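Local atomic coordinates of serpin 2 (Anopheles gambiae, PDB entry 3PZF), a protein that inhibits clip-domain serine proteases as a serpin and thereby restrains melanization in the mosquito's hemolymph. Residues G19-E24 with F377-T382; V77-N82 with R87-Q92. One frame throughout, in Å; residues are numbered along the deposited sequence.

Overall arrangement
The centres of the two contacts lie about 15 Å apart in the serpin fold. Contact 1 joins the N-terminal loop 19-24, just before helix 24-35, to strand 374-380 near the C-terminus, 353 residues on. Contact 2 lies wholly in the N-terminal part and is local: the loop 77-82 folds against helix 83-98, which follows it, and all of it falls in the chain between the two halves of contact 1. Gln22 links them, its NE2 lying 3.3 Å from Gln79 OE1, a probable hydrogen bond. Helix 83-98 is shared as well, since Ser96 hydrogen-bonds to Asp380. Contact 1 thus closes a long chain connection between regions near the two termini, while contact 2 packs a helix and its preceding loop.

Contact 1. Residues G19-E24 with F377-T382; sequences GQRQNE and FIEDET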
ATOM      1  N   GLY A  19       6.043 -18.248  -5.826  1.00 31.86           N
ATOM      2  CA  GLY A  19       6.185 -17.764  -7.191  1.00 29.41           C
ATOM      3  C   GLY A  19       7.042 -16.518  -7.277  1.00 33.43           C
ATOM      4  O   GLY A  19       7.752 -16.167  -6.328  1.00 33.74           O
ATOM      5  N   GLN A  20       6.976 -15.831  -8.412  1.00 30.33           N
ATOM      6  CA  GLN A  20       7.756 -14.620  -8.590  1.00 33.37           C
ATOM      7  C   GLN A  20       6.772 -13.484  -8.530  1.00 29.62           C
ATOM      8  O   GLN A  20       5.819 -13.413  -9.313  1.00 35.58           O
ATOM      9  CB  GLN A  20       8.549 -14.593  -9.916  1.00 38.35           C
ATOM     10  CG  GLN A  20       9.924 -15.326  -9.833  1.00 51.30           C
ATOM     11  CD  GLN A  20      10.595 -15.508 -11.203  1.00 62.94           C
ATOM     12  OE1 GLN A  20      10.126 -14.969 -12.212  1.00 61.30           O
ATOM     13  NE2 GLN A  20      11.692 -16.280 -11.240  1.00 46.13           N
ATOM     14  N   ARG A  21       6.990 -12.607  -7.566  1.00 28.56           N
ATOM     15  CA  ARG A  21       6.161 -11.419  -7.424  1.00 26.96           C
ATOM     16  C   ARG A  21       6.350 -10.450  -8.591  1.00 31.08           C
ATOM     17  O   ARG A  21       7.483 -10.179  -8.998  1.00 34.42           O
ATOM     18  CB  ARG A  21       6.558 -10.729  -6.128  1.00 24.19           C
ATOM     19  CG  ARG A  21       6.278 -11.602  -4.922  1.00 26.58           C
ATOM     20  CD  ARG A  21       6.957 -11.064  -3.649  1.00 25.67           C
ATOM     21  NE  ARG A  21       6.698 -11.960  -2.529  1.00 25.22           N
ATOM     22  CZ  ARG A  21       7.346 -13.103  -2.311  1.00 33.10           C
ATOM     23  NH1 ARG A  21       8.321 -13.506  -3.140  1.00 27.36           N
ATOM     24  NH2 ARG A  21       7.008 -13.854  -1.272  1.00 28.36           N
ATOM     25  N   GLN A  22       5.256  -9.908  -9.114  1.00 29.30           N
ATOM     26  CA  GLN A  22       5.357  -8.847 -10.120  1.00 23.76           C
ATOM     27  C   GLN A  22       5.447  -7.501  -9.382  1.00 27.21           C
ATOM     28  O   GLN A  22       4.519  -6.680  -9.427  1.00 28.89           O
ATOM     29  CB  GLN A  22       4.146  -8.865 -11.065  1.00 33.15           C
ATOM     30  CG  GLN A  22       4.087 -10.117 -11.907  1.00 54.37           C
ATOM     31  CD  GLN A  22       2.953 -10.109 -12.910  1.00 68.69           C
ATOM     32  OE1 GLN A  22       2.608 -11.153 -13.459  1.00 73.09           O
ATOM     33  NE2 GLN A  22       2.368  -8.935 -13.159  1.00 66.72           N
ATOM     34  N   ASN A  23       6.563  -7.285  -8.691  1.00 21.80           N
ATOM     35  CA  ASN A  23       6.650  -6.162  -7.768  1.00 24.39           C
ATOM     36  C   ASN A  23       7.719  -5.163  -8.176  1.00 25.89           C
ATOM     37  O   ASN A  23       8.135  -4.336  -7.365  1.00 23.48           O
ATOM     38  CB  ASN A  23       6.892  -6.653  -6.329  1.00 21.79           C
ATOM     39  CG  ASN A  23       8.179  -7.460  -6.199  1.00 25.49           C
ATOM     40  OD1 ASN A  23       8.838  -7.772  -7.211  1.00 25.78           O
ATOM     41  ND2 ASN A  23       8.523  -7.842  -4.974  1.00 26.52           N
ATOM     42  N   GLU A  24       8.128  -5.202  -9.446  1.00 25.63           N
ATOM     43  CA  GLU A  24       9.146  -4.274  -9.932  1.00 26.63           C
ATOM     44  C   GLU A  24       8.726  -2.823  -9.720  1.00 29.44           C
ATOM     45  O   GLU A  24       9.464  -2.023  -9.147  1.00 30.83           O
ATOM     46  CB  GLU A  24       9.425  -4.516 -11.429  1.00 36.14           C
ATOM     47  CG  GLU A  24      10.056  -5.875 -11.757  1.00 51.15           C
ATOM     48  CD  GLU A  24       9.051  -7.033 -11.833  1.00 56.94           C
ATOM     49  OE1 GLU A  24       7.818  -6.791 -11.911  1.00 39.55           O
ATOM     50  OE2 GLU A  24       9.510  -8.197 -11.822  1.00 64.83           O
ATOM     51  N   PHE A 377       5.776  -4.939   5.157  1.00 18.24           N
ATOM     52  CA  PHE A 377       4.792  -5.009   4.079  1.00 15.19           C
ATOM     53  C   PHE A 377       3.795  -6.128   4.351  1.00 15.66           C
ATOM     54  O   PHE A 377       4.080  -7.052   5.117  1.00 20.31           O
ATOM     55  CB  PHE A 377       5.435  -5.108   2.667  1.00 15.32           C
ATOM     56  CG  PHE A 377       6.273  -6.335   2.418  1.00 17.85           C
ATOM     57  CD1 PHE A 377       7.627  -6.349   2.717  1.00 18.97           C
ATOM     58  CD2 PHE A 377       5.718  -7.460   1.796  1.00 20.63           C
ATOM     59  CE1 PHE A 377       8.408  -7.483   2.434  1.00 21.27           C
ATOM     60  CE2 PHE A 377       6.511  -8.599   1.532  1.00 18.25           C
ATOM     61  CZ  PHE A 377       7.847  -8.586   1.853  1.00 19.55           C
ATOM     62  N   ILE A 378       2.594  -5.989   3.800  1.00 17.98           N
ATOM     63  CA  ILE A 378       1.595  -7.037   3.920  1.00 17.39           C
ATOM     64  C   ILE A 378       1.372  -7.579   2.529  1.00 21.32           C
ATOM     65  O   ILE A 378       1.152  -6.796   1.600  1.00 17.00           O
ATOM     66  CB  ILE A 378       0.284  -6.487   4.472  1.00 17.13           C
ATOM     67  CG1 ILE A 378       0.520  -5.991   5.918  1.00 17.31           C
ATOM     68  CG2 ILE A 378      -0.796  -7.605   4.472  1.00 20.95           C
ATOM     69  CD1 ILE A 378      -0.700  -5.362   6.516  1.00 21.55           C
ATOM     70  N   GLU A 379       1.418  -8.897   2.386  1.00 17.09           N
ATOM     71  CA  GLU A 379       1.287  -9.510   1.060  1.00 17.06           C
ATOM     72  C   GLU A 379       0.172 -10.550   1.049  1.00 20.41           C
ATOM     73  O   GLU A 379      -0.083 -11.193   2.056  1.00 20.71           O
ATOM     74  CB  GLU A 379       2.643 -10.124   0.715  1.00 22.20           C
ATOM     75  CG  GLU A 379       2.691 -11.303  -0.203  1.00 30.47           C
ATOM     76  CD  GLU A 379       4.126 -11.750  -0.366  1.00 30.90           C
ATOM     77  OE1 GLU A 379       4.957 -10.896  -0.724  1.00 23.67           O
ATOM     78  OE2 GLU A 379       4.435 -12.927  -0.089  1.00 32.03           O
ATOM     79  N   ASP A 380      -0.504 -10.655  -0.094  1.00 18.36           N
ATOM     80  CA  ASP A 380      -1.386 -11.777  -0.420  1.00 19.77           C
ATOM     81  C   ASP A 380      -0.464 -12.936  -0.815  1.00 23.56           C
ATOM     82  O   ASP A 380       0.192 -12.886  -1.840  1.00 24.69           O
ATOM     83  CB  ASP A 380      -2.314 -11.363  -1.580  1.00 22.99           C
ATOM     84  CG  ASP A 380      -3.258 -12.484  -2.015  1.00 27.58           C
ATOM     85  OD1 ASP A 380      -2.946 -13.672  -1.781  1.00 29.47           O
ATOM     86  OD2 ASP A 380      -4.330 -12.165  -2.585  1.00 23.53           O
ATOM     87  N   GLU A 381      -0.355 -13.947   0.042  1.00 20.90           N
ATOM     88  CA  GLU A 381       0.646 -14.985  -0.155  1.00 20.06           C
ATOM     89  C   GLU A 381       0.218 -15.999  -1.203  1.00 25.32           C
ATOM     90  O   GLU A 381       0.980 -16.898  -1.517  1.00 28.23           O
ATOM     91  CB  GLU A 381       0.932 -15.699   1.149  1.00 22.54           C
ATOM     92  CG  GLU A 381       1.445 -14.733   2.216  1.00 22.49           C
ATOM     93  CD  GLU A 381       2.050 -15.474   3.361  1.00 28.70           C
ATOM     94  OE1 GLU A 381       3.289 -15.422   3.488  1.00 27.84           O
ATOM     95  OE2 GLU A 381       1.286 -16.140   4.091  1.00 26.92           O
ATOM     96  N   THR A 382      -1.000 -15.869  -1.717  1.00 23.45           N
ATOM     97  CA  THR A 382      -1.444 -16.784  -2.785  1.00 27.66           C
ATOM     98  C   THR A 382      -1.048 -16.256  -4.157  1.00 30.38           C
ATOM     99  O   THR A 382      -0.877 -17.042  -5.105  1.00 30.15           O
ATOM    100  CB  THR A 382      -2.963 -17.066  -2.787  1.00 30.55           C
ATOM    101  OG1 THR A 382      -3.685 -15.898  -3.189  1.00 33.01           O
ATOM    102  CG2 THR A 382      -3.451 -17.558  -1.429  1.00 32.26           C
TER
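A buried salt bridge between Arg21 and Glu379 joins the loop leading into helix 24-35 to strand 374-380, which pairs antiparallel with strands 244-251 and 386-392 of the serpin fold. The arginine grips the carboxylate side-on with two nitrogens, one for each oxygen. Arg21 NE donates to Glu379 OE1 at 2.7 Å, with an N-H...O angle of 166°, and Arg21 NH2 donates to Glu379 OE2 at 3.0 Å. Both oxygens lie close to the guanidinium plane, at its edge, yet the fit is not coplanar: the two flat groups are turned 39° apart. The twist is taken up on the glutamate side, where NE comes to OE1 from above the carboxylate plane and NH2 reaches OE2 on the syn side, only modestly tilted. Arg21 gets there with a chain extended from CG to NE, while Glu379 has CG anti to its own backbone N (chi1 152°) and runs out straight beyond it. The two side chains cross at about a right angle.

Leu273 of helix 266-274 packs on Arg21, and Phe17 and Tyr247 touch Glu379. At the end of the strand, Asp380 OD1 accepts from Thr382 N at 2.9 Å, an Asx turn, and from Thr382 OG1 at 2.7 Å, while its OD2 bonds to Ser96 of helix 83-98. Glu381 OE2 pairs with Arg236. With two bonds fixing the rotation of each group and opposite charges meeting in a buried setting, the carboxylate of Glu379 is probably kept ionised by its arginine.

Contact 2. Residues V77-N82 with R87-Q92; sequences VIQNDN and RSYYKQ
Gln79 lays its carboxamide over one face of the Tyr89 ring. Gln79 CD sits 3.7 Å above the plane of the Tyr89 ring, offset toward the rim, and Gln79 OE1 comes within 3.5 Å of Tyr89 CE2; with the amide and ring planes only 25° apart, the two groups are stacked. A bend at chi2 (-53°) folds the glutamine back, and Gln79 CG also meets the ring, 3.7 Å from Tyr89 CD2. The tyrosine holds its CG anti to its backbone N (chi1 -179°), which swings the ring out from helix 83-98 toward the loop.

Tyr90, the next residue along the helix, reaches the same loop with its hydroxyl. Tyr90 OH donates to Val77 O at 2.5 Å, a hydrogen bond so short that its exact length is doubtful, and the carbonyl oxygen lies at the ring edge, in the ring plane. Val77 CG1 is 3.7 Å from Tyr90 OH, a van der Waals contact of the methyl with the hydroxyl oxygen. Tyr89 CD2 in turn stands 3.8 Å above the plane of the Tyr90 ring, over its centre; the two neighbouring rings meet the loop differently, one through a face, the other through its hydroxyl.

In the loop's poorly ordered turn, Asn82 N bonds back to Gln79 O, and Gln79 N is held by the hydroxyl of Thr86 in the helix. Tyr90 packs against Ile50 and Thr53 of helix 45-58 and Tyr132 of helix 122-132, and Val77 rests on Thr53, which places the contact where helix 83-98 meets those two helices.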
ATOM      1  N   VAL A  77       3.118  -1.742 -15.560  1.00 44.36           N
ATOM      2  CA  VAL A  77       1.938  -1.974 -14.767  1.00 40.21           C
ATOM      3  C   VAL A  77       0.884  -2.724 -15.577  1.00 36.92           C
ATOM      4  O   VAL A  77       0.010  -3.380 -15.021  1.00 45.70           O
ATOM      5  CB  VAL A  77       1.386  -0.605 -14.280  1.00 44.67           C
ATOM      6  CG1 VAL A  77      -0.137  -0.578 -14.258  1.00 42.80           C
ATOM      7  CG2 VAL A  77       1.983  -0.246 -12.946  1.00 40.50           C
ATOM      8  N   ILE A  78       0.973  -2.645 -16.901  1.00 45.83           N
ATOM      9  CA  ILE A  78       0.001  -3.289 -17.775  1.00 47.82           C
ATOM     10  C   ILE A  78       0.454  -4.702 -18.143  1.00 52.51           C
ATOM     11  O   ILE A  78       1.653  -4.960 -18.232  1.00 44.74           O
ATOM     12  CB  ILE A  78      -0.214  -2.454 -19.073  1.00 43.74           C
ATOM     13  CG1 ILE A  78      -0.774  -1.065 -18.723  1.00 50.61           C
ATOM     14  CG2 ILE A  78      -1.112  -3.196 -20.077  1.00 43.38           C
ATOM     15  CD1 ILE A  78      -1.930  -1.067 -17.724  1.00 37.16           C
ATOM     16  N   GLN A  79      -0.510  -5.600 -18.373  1.00 38.78           N
ATOM     17  CA  GLN A  79      -0.212  -6.996 -18.649  1.00 52.24           C
ATOM     18  C   GLN A  79      -0.117  -7.262 -20.136  1.00 61.05           C
ATOM     19  O   GLN A  79      -1.123  -7.231 -20.839  1.00 55.69           O
ATOM     20  CB  GLN A  79      -1.287  -7.902 -18.047  1.00 53.67           C
ATOM     21  CG  GLN A  79      -1.399  -7.809 -16.535  1.00 45.69           C
ATOM     22  CD  GLN A  79      -0.070  -8.013 -15.831  1.00 53.14           C
ATOM     23  OE1 GLN A  79       0.321  -7.199 -14.999  1.00 54.19           O
ATOM     24  NE2 GLN A  79       0.630  -9.106 -16.159  1.00 47.92           N
ATOM     25  N   ASN A  80       1.095  -7.534 -20.610  1.00 69.85           N
ATOM     26  CA  ASN A  80       1.321  -7.853 -22.021  1.00 76.97           C
ATOM     27  C   ASN A  80       0.551  -6.929 -22.971  1.00 79.83           C
ATOM     28  O   ASN A  80       0.149  -7.345 -24.066  1.00 75.53           O
ATOM     29  CB  ASN A  80       0.943  -9.313 -22.297  1.00 78.58           C
ATOM     30  N   ASP A  81       0.358  -5.679 -22.555  1.00 74.36           N
ATOM     31  CA  ASP A  81      -0.390  -4.705 -23.349  1.00 77.14           C
ATOM     32  C   ASP A  81      -1.561  -5.367 -24.067  1.00 78.58           C
ATOM     33  O   ASP A  81      -1.769  -5.160 -25.264  1.00 78.98           O
ATOM     34  CB  ASP A  81       0.523  -4.023 -24.370  1.00 84.24           C
ATOM     35  N   ASN A  82      -2.310  -6.178 -23.326  1.00 76.48           N
ATOM     36  CA  ASN A  82      -3.511  -6.836 -23.838  1.00 74.83           C
ATOM     37  C   ASN A  82      -4.615  -6.650 -22.809  1.00 68.44           C
ATOM     38  O   ASN A  82      -4.510  -7.152 -21.684  1.00 55.63           O
ATOM     39  CB  ASN A  82      -3.259  -8.320 -24.073  1.00 75.07           C
ATOM     40  CG  ASN A  82      -4.515  -9.070 -24.485  1.00 81.93           C
ATOM     41  OD1 ASN A  82      -5.578  -8.911 -23.885  1.00 80.92           O
ATOM     42  ND2 ASN A  82      -4.396  -9.893 -25.519  1.00 87.17           N
ATOM     43  N   ARG A  87      -7.513  -6.650 -17.379  1.00 28.47           N
ATOM     44  CA  ARG A  87      -8.716  -6.659 -16.577  1.00 31.20           C
ATOM     45  C   ARG A  87      -8.807  -7.913 -15.714  1.00 34.13           C
ATOM     46  O   ARG A  87      -9.031  -7.798 -14.525  1.00 33.21           O
ATOM     47  CB  ARG A  87      -9.946  -6.533 -17.461  1.00 30.92           C
ATOM     48  CG  ARG A  87     -10.125  -5.123 -18.001  1.00 27.36           C
ATOM     49  CD  ARG A  87     -11.138  -5.099 -19.198  1.00 30.46           C
ATOM     50  NE  ARG A  87     -11.171  -3.762 -19.789  1.00 29.22           N
ATOM     51  CZ  ARG A  87     -11.886  -3.434 -20.867  1.00 31.76           C
ATOM     52  NH1 ARG A  87     -12.644  -4.344 -21.465  1.00 35.70           N
ATOM     53  NH2 ARG A  87     -11.848  -2.194 -21.341  1.00 30.66           N
ATOM     54  N   SER A  88      -8.647  -9.100 -16.294  1.00 33.32           N
ATOM     55  CA  SER A  88      -8.825 -10.323 -15.513  1.00 31.03           C
ATOM     56  C   SER A  88      -7.743 -10.455 -14.453  1.00 30.73           C
ATOM     57  O   SER A  88      -8.007 -10.938 -13.369  1.00 33.36           O
ATOM     58  CB  SER A  88      -8.879 -11.580 -16.397  1.00 36.45           C
ATOM     59  OG  SER A  88      -7.745 -11.667 -17.231  1.00 44.35           O
ATOM     60  N   TYR A  89      -6.541  -9.979 -14.755  1.00 30.19           N
ATOM     61  CA  TYR A  89      -5.434 -10.006 -13.801  1.00 29.94           C
ATOM     62  C   TYR A  89      -5.736  -9.155 -12.592  1.00 28.85           C
ATOM     63  O   TYR A  89      -5.694  -9.647 -11.463  1.00 28.83           O
ATOM     64  CB  TYR A  89      -4.153  -9.471 -14.452  1.00 33.22           C
ATOM     65  CG  TYR A  89      -2.948  -9.475 -13.540  1.00 32.11           C
ATOM     66  CD1 TYR A  89      -2.308 -10.672 -13.231  1.00 48.31           C
ATOM     67  CD2 TYR A  89      -2.433  -8.306 -13.023  1.00 34.48           C
ATOM     68  CE1 TYR A  89      -1.207 -10.701 -12.415  1.00 41.93           C
ATOM     69  CE2 TYR A  89      -1.316  -8.324 -12.177  1.00 40.53           C
ATOM     70  CZ  TYR A  89      -0.710  -9.536 -11.895  1.00 37.23           C
ATOM     71  OH  TYR A  89       0.396  -9.608 -11.074  1.00 41.09           O
ATOM     72  N   TYR A  90      -5.980  -7.862 -12.807  1.00 24.29           N
ATOM     73  CA  TYR A  90      -6.224  -6.972 -11.679  1.00 24.31           C
ATOM     74  C   TYR A  90      -7.508  -7.350 -10.961  1.00 25.19           C
ATOM     75  O   TYR A  90      -7.593  -7.247  -9.742  1.00 24.88           O
ATOM     76  CB  TYR A  90      -6.189  -5.493 -12.088  1.00 22.52           C
ATOM     77  CG  TYR A  90      -4.781  -5.043 -12.306  1.00 30.87           C
ATOM     78  CD1 TYR A  90      -3.904  -4.953 -11.223  1.00 34.04           C
ATOM     79  CD2 TYR A  90      -4.290  -4.773 -13.571  1.00 26.11           C
ATOM     80  CE1 TYR A  90      -2.609  -4.570 -11.395  1.00 35.57           C
ATOM     81  CE2 TYR A  90      -2.979  -4.369 -13.754  1.00 28.49           C
ATOM     82  CZ  TYR A  90      -2.141  -4.283 -12.647  1.00 35.95           C
ATOM     83  OH  TYR A  90      -0.832  -3.891 -12.755  1.00 39.01           O
ATOM     84  N   LYS A  91      -8.486  -7.846 -11.705  1.00 29.42           N
ATOM     85  CA  LYS A  91      -9.736  -8.232 -11.081  1.00 24.36           C
ATOM     86  C   LYS A  91      -9.505  -9.423 -10.133  1.00 27.77           C
ATOM     87  O   LYS A  91     -10.055  -9.479  -9.032  1.00 28.83           O
ATOM     88  CB  LYS A  91     -10.759  -8.578 -12.163  1.00 32.35           C
ATOM     89  CG  LYS A  91     -12.134  -8.906 -11.642  1.00 30.63           C
ATOM     90  CD  LYS A  91     -13.101  -9.192 -12.819  1.00 35.31           C
ATOM     91  CE  LYS A  91     -14.140 -10.210 -12.427  1.00 46.10           C
ATOM     92  NZ  LYS A  91     -15.173  -9.618 -11.544  1.00 52.56           N
ATOM     93  N   GLN A  92      -8.702 -10.385 -10.576  1.00 27.70           N
ATOM     94  CA  GLN A  92      -8.439 -11.580  -9.781  1.00 27.88           C
ATOM     95  C   GLN A  92      -7.715 -11.191  -8.499  1.00 28.22           C
ATOM     96  O   GLN A  92      -8.074 -11.651  -7.412  1.00 26.08           O
ATOM     97  CB  GLN A  92      -7.572 -12.574 -10.552  1.00 29.04           C
ATOM     98  CG  GLN A  92      -7.036 -13.689  -9.661  1.00 38.52           C
ATOM     99  CD  GLN A  92      -6.234 -14.754 -10.402  1.00 47.53           C
ATOM    100  OE1 GLN A  92      -5.843 -15.766  -9.814  1.00 50.78           O
ATOM    101  NE2 GLN A  92      -5.994 -14.540 -11.691  1.00 41.70           N
TER